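Monomethylamine methyltransferase MtmB1 (Methanosarcina barkeri, PDB 1NTH) catalyses the transfer of the methyl group of monomethylamine to the corrinoid cofactor of its partner protein MtmC, a step of methanogenesis from methylamine. Local coordinates at residues S330-Y335 with S350-T355; G19-Q24 with D79-V84. One frame throughout, in Å; residues are numbered along the deposited sequence. Where two conformers were deposited one is given.

Contact 1: residues S330-Y335 with S350-T355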
loop_
_atom_site.group_PDB
_atom_site.type_symbol
_atom_site.label_atom_id
_atom_site.label_comp_id
_atom_site.label_asym_id
_atom_site.label_seq_id
_atom_site.Cartn_x
_atom_site.Cartn_y
_atom_site.Cartn_z
ATOM N N SER A 330 11.777 -16.822 23.325
ATOM C CA SER A 330 12.648 -15.930 24.087
ATOM C C SER A 330 14.024 -15.681 23.489
ATOM O O SER A 330 14.440 -16.325 22.527
ATOM C CB SER A 330 12.832 -16.484 25.499
ATOM O OG SER A 330 13.677 -17.620 25.474
ATOM N N GLY A 331 14.732 -14.731 24.084
ATOM C CA GLY A 331 16.066 -14.410 23.623
ATOM C C GLY A 331 16.877 -13.933 24.807
ATOM O O GLY A 331 16.347 -13.819 25.914
ATOM N N ASN A 332 18.159 -13.670 24.586
ATOM C CA ASN A 332 19.020 -13.171 25.653
ATOM C C ASN A 332 19.873 -12.046 25.077
ATOM O O ASN A 332 20.214 -12.063 23.890
ATOM C CB ASN A 332 19.901 -14.294 26.214
ATOM C CG ASN A 332 20.427 -13.976 27.611
ATOM O OD1 ASN A 332 20.046 -12.969 28.212
ATOM N ND2 ASN A 332 21.296 -14.835 28.131
ATOM N N GLN A 333 20.207 -11.069 25.919
ATOM C CA GLN A 333 20.993 -9.905 25.516
ATOM C C GLN A 333 22.422 -9.987 26.051
ATOM O O GLN A 333 22.663 -10.525 27.131
ATOM C CB GLN A 333 20.319 -8.613 25.981
ATOM C CG GLN A 333 19.918 -8.594 27.435
ATOM C CD GLN A 333 19.093 -7.372 27.788
ATOM O OE1 GLN A 333 19.606 -6.260 27.859
ATOM N NE2 GLN A 333 17.804 -7.576 27.999
ATOM N N TYR A 334 23.355 -9.439 25.280
ATOM C CA TYR A 334 24.791 -9.507 25.572
ATOM C C TYR A 334 25.502 -8.256 26.087
ATOM O O TYR A 334 25.569 -7.245 25.389
ATOM C CB TYR A 334 25.516 -9.977 24.302
ATOM C CG TYR A 334 25.161 -11.382 23.868
ATOM C CD1 TYR A 334 23.833 -11.758 23.642
ATOM C CD2 TYR A 334 26.152 -12.354 23.735
ATOM C CE1 TYR A 334 23.504 -13.070 23.307
ATOM C CE2 TYR A 334 25.837 -13.662 23.399
ATOM C CZ TYR A 334 24.512 -14.018 23.193
ATOM O OH TYR A 334 24.201 -15.328 22.919
ATOM N N TYR A 335 26.059 -8.354 27.297
ATOM C CA TYR A 335 26.814 -7.269 27.932
ATOM C C TYR A 335 28.183 -7.739 28.418
ATOM O O TYR A 335 28.344 -8.072 29.592
ATOM C CB TYR A 335 26.050 -6.681 29.117
ATOM C CG TYR A 335 24.967 -5.705 28.741
ATOM C CD1 TYR A 335 23.655 -6.129 28.535
ATOM C CD2 TYR A 335 25.247 -4.344 28.626
ATOM C CE1 TYR A 335 22.646 -5.218 28.231
ATOM C CE2 TYR A 335 24.248 -3.427 28.322
ATOM C CZ TYR A 335 22.952 -3.868 28.130
ATOM O OH TYR A 335 21.961 -2.950 27.874
ATOM N N SER A 350 31.215 -15.268 23.352
ATOM C CA SER A 350 31.165 -16.658 22.914
ATOM C C SER A 350 30.573 -17.556 23.994
ATOM O O SER A 350 29.749 -18.423 23.709
ATOM C CB SER A 350 32.566 -17.154 22.542
ATOM O OG SER A 350 33.048 -16.493 21.389
ATOM N N ALA A 351 31.001 -17.354 25.237
ATOM C CA ALA A 351 30.484 -18.160 26.334
ATOM C C ALA A 351 28.970 -17.999 26.419
ATOM O O ALA A 351 28.249 -18.973 26.640
ATOM C CB ALA A 351 31.132 -17.741 27.654
ATOM N N GLN A 352 28.483 -16.776 26.235
ATOM C CA GLN A 352 27.046 -16.559 26.310
ATOM C C GLN A 352 26.321 -17.153 25.108
ATOM O O GLN A 352 25.214 -17.668 25.243
ATOM C CB GLN A 352 26.718 -15.071 26.432
ATOM C CG GLN A 352 25.267 -14.847 26.814
ATOM C CD GLN A 352 24.942 -13.403 27.094
ATOM O OE1 GLN A 352 25.808 -12.626 27.502
ATOM N NE2 GLN A 352 23.680 -13.034 26.897
ATOM N N SER A 353 26.941 -17.083 23.933
ATOM C CA SER A 353 26.324 -17.645 22.736
ATOM C C SER A 353 26.202 -19.163 22.885
ATOM O O SER A 353 25.207 -19.762 22.476
ATOM C CB SER A 353 27.153 -17.299 21.498
ATOM O OG SER A 353 26.561 -17.838 20.327
ATOM N N ILE A 354 27.213 -19.788 23.479
ATOM C CA ILE A 354 27.175 -21.230 23.688
ATOM C C ILE A 354 26.023 -21.560 24.639
ATOM O O ILE A 354 25.212 -22.447 24.372
ATOM C CB ILE A 354 28.502 -21.742 24.300
ATOM C CG1 ILE A 354 29.627 -21.617 23.270
ATOM C CG2 ILE A 354 28.342 -23.183 24.779
ATOM C CD1 ILE A 354 31.021 -21.851 23.846
ATOM N N THR A 355 25.949 -20.822 25.742
ATOM C CA THR A 355 24.908 -21.027 26.740
ATOM C C THR A 355 23.505 -20.804 26.176
ATOM O O THR A 355 22.616 -21.638 26.359
ATOM C CB THR A 355 25.108 -20.082 27.939
ATOM O OG1 THR A 355 26.418 -20.282 28.488
ATOM C CG2 THR A 355 24.060 -20.345 29.015
#

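Contact 2: residues G19-Q24 with D79-V84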
loop_
_atom_site.group_PDB
_atom_site.type_symbol
_atom_site.label_atom_id
_atom_site.label_comp_id
_atom_site.label_asym_id
_atom_site.label_seq_id
_atom_site.Cartn_x
_atom_site.Cartn_y
_atom_site.Cartn_z
ATOM N N GLY A 19 -4.803 -1.744 44.199
ATOM C CA GLY A 19 -4.096 -2.846 44.825
ATOM C C GLY A 19 -3.579 -2.526 46.214
ATOM O O GLY A 19 -3.704 -1.397 46.690
ATOM N N GLU A 20 -2.996 -3.527 46.864
ATOM C CA GLU A 20 -2.444 -3.366 48.206
ATOM C C GLU A 20 -1.341 -2.310 48.203
ATOM O O GLU A 20 -0.402 -2.392 47.410
ATOM C CB GLU A 20 -1.866 -4.698 48.688
ATOM C CG GLU A 20 -1.495 -4.727 50.161
ATOM C CD GLU A 20 -0.706 -5.969 50.541
ATOM O OE1 GLU A 20 -0.999 -7.056 50.000
ATOM O OE2 GLU A 20 0.204 -5.859 51.390
ATOM N N LYS A 21 -1.457 -1.319 49.086
ATOM C CA LYS A 21 -0.451 -0.264 49.178
ATOM C C LYS A 21 0.812 -0.889 49.756
ATOM O O LYS A 21 0.741 -1.750 50.633
ATOM C CB LYS A 21 -0.934 0.866 50.088
ATOM C CG LYS A 21 -0.721 2.258 49.505
ATOM C CD LYS A 21 0.751 2.617 49.488
ATOM C CE LYS A 21 0.996 4.029 49.000
ATOM N NZ LYS A 21 2.444 4.345 49.140
ATOM N N CYS A 22 1.967 -0.439 49.282
ATOM C CA CYS A 22 3.231 -1.002 49.728
ATOM C C CYS A 22 4.379 -0.076 49.321
ATOM O O CYS A 22 4.357 0.493 48.232
ATOM C CB CYS A 22 3.372 -2.387 49.076
ATOM S SG CYS A 22 4.974 -3.186 49.128
ATOM N N THR A 23 5.369 0.102 50.195
ATOM C CA THR A 23 6.502 0.960 49.856
ATOM C C THR A 23 7.437 0.144 48.974
ATOM O O THR A 23 7.396 -1.086 48.997
ATOM C CB THR A 23 7.284 1.426 51.104
ATOM O OG1 THR A 23 7.971 0.312 51.685
ATOM C CG2 THR A 23 6.336 2.029 52.132
ATOM N N GLN A 24 8.281 0.816 48.201
ATOM C CA GLN A 24 9.192 0.096 47.326
ATOM C C GLN A 24 10.218 -0.689 48.137
ATOM O O GLN A 24 10.700 -1.732 47.694
ATOM C CB GLN A 24 9.886 1.052 46.348
ATOM C CG GLN A 24 10.570 0.321 45.195
ATOM C CD GLN A 24 10.843 1.207 43.989
ATOM O OE1 GLN A 24 11.384 0.749 42.982
ATOM N NE2 GLN A 24 10.469 2.479 44.085
ATOM N N ASP A 79 4.464 3.724 40.105
ATOM C CA ASP A 79 3.739 4.990 40.106
ATOM C C ASP A 79 2.610 5.071 41.124
ATOM O O ASP A 79 2.353 6.138 41.681
ATOM C CB ASP A 79 3.200 5.279 38.704
ATOM C CG ASP A 79 4.312 5.477 37.695
ATOM O OD1 ASP A 79 5.070 6.460 37.831
ATOM O OD2 ASP A 79 4.437 4.646 36.775
ATOM N N THR A 80 1.941 3.953 41.375
ATOM C CA THR A 80 0.835 3.931 42.325
ATOM C C THR A 80 1.246 3.370 43.681
ATOM O O THR A 80 0.496 3.476 44.653
ATOM C CB THR A 80 -0.333 3.081 41.799
ATOM O OG1 THR A 80 0.082 1.713 41.695
ATOM C CG2 THR A 80 -0.780 3.579 40.431
ATOM N N HIS A 81 2.434 2.777 43.739
ATOM C CA HIS A 81 2.939 2.182 44.972
ATOM C C HIS A 81 1.980 1.115 45.483
ATOM O O HIS A 81 1.797 0.950 46.691
ATOM C CB HIS A 81 3.141 3.265 46.035
ATOM C CG HIS A 81 4.121 4.319 45.630
ATOM N ND1 HIS A 81 5.474 4.077 45.532
ATOM C CD2 HIS A 81 3.940 5.605 45.247
ATOM C CE1 HIS A 81 6.085 5.170 45.107
ATOM N NE2 HIS A 81 5.176 6.111 44.927
ATOM N N ARG A 82 1.365 0.395 44.550
ATOM C CA ARG A 82 0.430 -0.671 44.886
ATOM C C ARG A 82 0.826 -1.948 44.152
ATOM O O ARG A 82 1.559 -1.907 43.159
ATOM C CB ARG A 82 -1.002 -0.272 44.520
ATOM C CG ARG A 82 -1.578 0.830 45.406
ATOM C CD ARG A 82 -2.879 1.363 44.837
ATOM N NE ARG A 82 -3.432 2.465 45.627
ATOM C CZ ARG A 82 -4.265 2.315 46.653
ATOM N NH1 ARG A 82 -4.657 1.106 47.029
ATOM N NH2 ARG A 82 -4.716 3.383 47.297
ATOM N N ILE A 83 0.331 -3.075 44.648
ATOM C CA ILE A 83 0.643 -4.380 44.079
ATOM C C ILE A 83 -0.502 -4.962 43.257
ATOM O O ILE A 83 -1.653 -4.966 43.691
ATOM C CB ILE A 83 0.985 -5.388 45.200
ATOM C CG1 ILE A 83 2.169 -4.867 46.018
ATOM C CG2 ILE A 83 1.299 -6.752 44.602
ATOM C CD1 ILE A 83 2.396 -5.616 47.320
ATOM N N VAL A 84 -0.176 -5.451 42.064
ATOM C CA VAL A 84 -1.171 -6.073 41.199
ATOM C C VAL A 84 -1.049 -7.584 41.347
ATOM O O VAL A 84 0.034 -8.147 41.180
ATOM C CB VAL A 84 -0.954 -5.698 39.717
ATOM C CG1 VAL A 84 -1.888 -6.518 38.832
ATOM C CG2 VAL A 84 -1.210 -4.209 39.517
HETATM O O HOH W 1 -2.873 -6.255 45.760
#

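Contact 1: residues S330-Y335 with S350-T355
Gln352 lays its carboxamide over one face of the Tyr334 ring, the two planes only 7° from parallel. NE2 sits toward the rim of the ring, 3.5 Å from Tyr334 CD1, and the aliphatic part of the glutamine adds a CH-pi contact, Gln352 CG lying 4.0 Å from the Tyr334 ring centroid. With CG anti to its backbone N (chi1 -168°) and the chain extended beyond it, the side chain is long enough to reach from the helix to the end of the strand. There Gln352 NE2 gives a nearly straight hydrogen bond of 2.7 Å to Gln333 O; that oxygen lies in the plane of the Gln352 amide, while NE2 stands well above the plane of the Gln333 carbonyl.

Strand 330-333 and helix 343-359 open a beta-alpha-beta unit that returns in the parallel strand 363-366, the repeating element of a TIM barrel, and this contact, where the strand meets the helix, is buried. An amide suits this place because both its ends can be satisfied: Gln352 OE1 is hydrogen-bonded to Thr306 OG1. Asn332 ND2 comes within 3.2 Å of Gln352 NE2, but both are donors, and ND2 bonds instead to Asp356 of the same helix. Beyond the stack the Tyr334 ring brings its OH to 3.1 Å from Ser353 CA, while Ser353 OG turns to Met386 O.

Contact 2: residues G19-Q24 with D79-V84
Arg82 lies against Gly19 along nearly its whole length. Its CB is 3.6 Å from Gly19 O and equally near Glu20 O; CG, placed anti to the carbonyl carbon (chi1 -70°), comes to 3.3 Å from Gly19 O, and CD passes the same oxygen and Gly19 N. The chain runs extended to NE; the guanidinium then turns out of that line (chi4 -89°), and NH1 gives a 2.7 Å hydrogen bond to Gly19 O, with donor and acceptor each close to the other's plane. An alanine here would probably leave Gly19 O without this donor and open a gap beside the glycine where the methylenes had packed. Glycine suits position 19 because a CB there would run into Ile83 O; a water joins that oxygen to Glu20 N.

The short, weakly bonded strand 20-21 pairs antiparallel with strand 82-84 at the edge of a small mixed sheet, apart from the barrel strands. Lys21 and Arg82 form a non-hydrogen-bonded pair, followed by a bond of 2.9 Å from Cys22 N to His81 O. His81 and Arg82 together face Cys77 in a G1 beta bulge, the histidine taking the positive phi (58°) characteristic of the first position of such a bulge. Lys21 lies alongside His81, pointing the same way, its NZ 3.4 Å from His81 CB, while His81 ND1 bonds to Tyr76 OH. On the sheet face of Glu20 and Ile83, the buried, apolar isoleucine puts CD1 3.8 Å from Cys22 CB and packs further on Trp27 and Lys31 of helix 24-42.

The two contacts share no secondary-structure element, and their nearest atoms are about 18 Å apart. Contact 1 lies within the buried strand-helix packing of the barrel, its centre about 8 Å from that of the chain; contact 2 lies about 27 Å from the same point, in a small sheet near the N terminus, and is partly exposed. Burial shapes their chemistry. Contact 1 joins a strand to a helix through uncharged amides and an aromatic ring, with protein partners for the amide ends, whereas contact 2 joins two strands by backbone bonds, charged side chains with long aliphatic stems, and a bridging water. Neither meets another subunit of the hexamer.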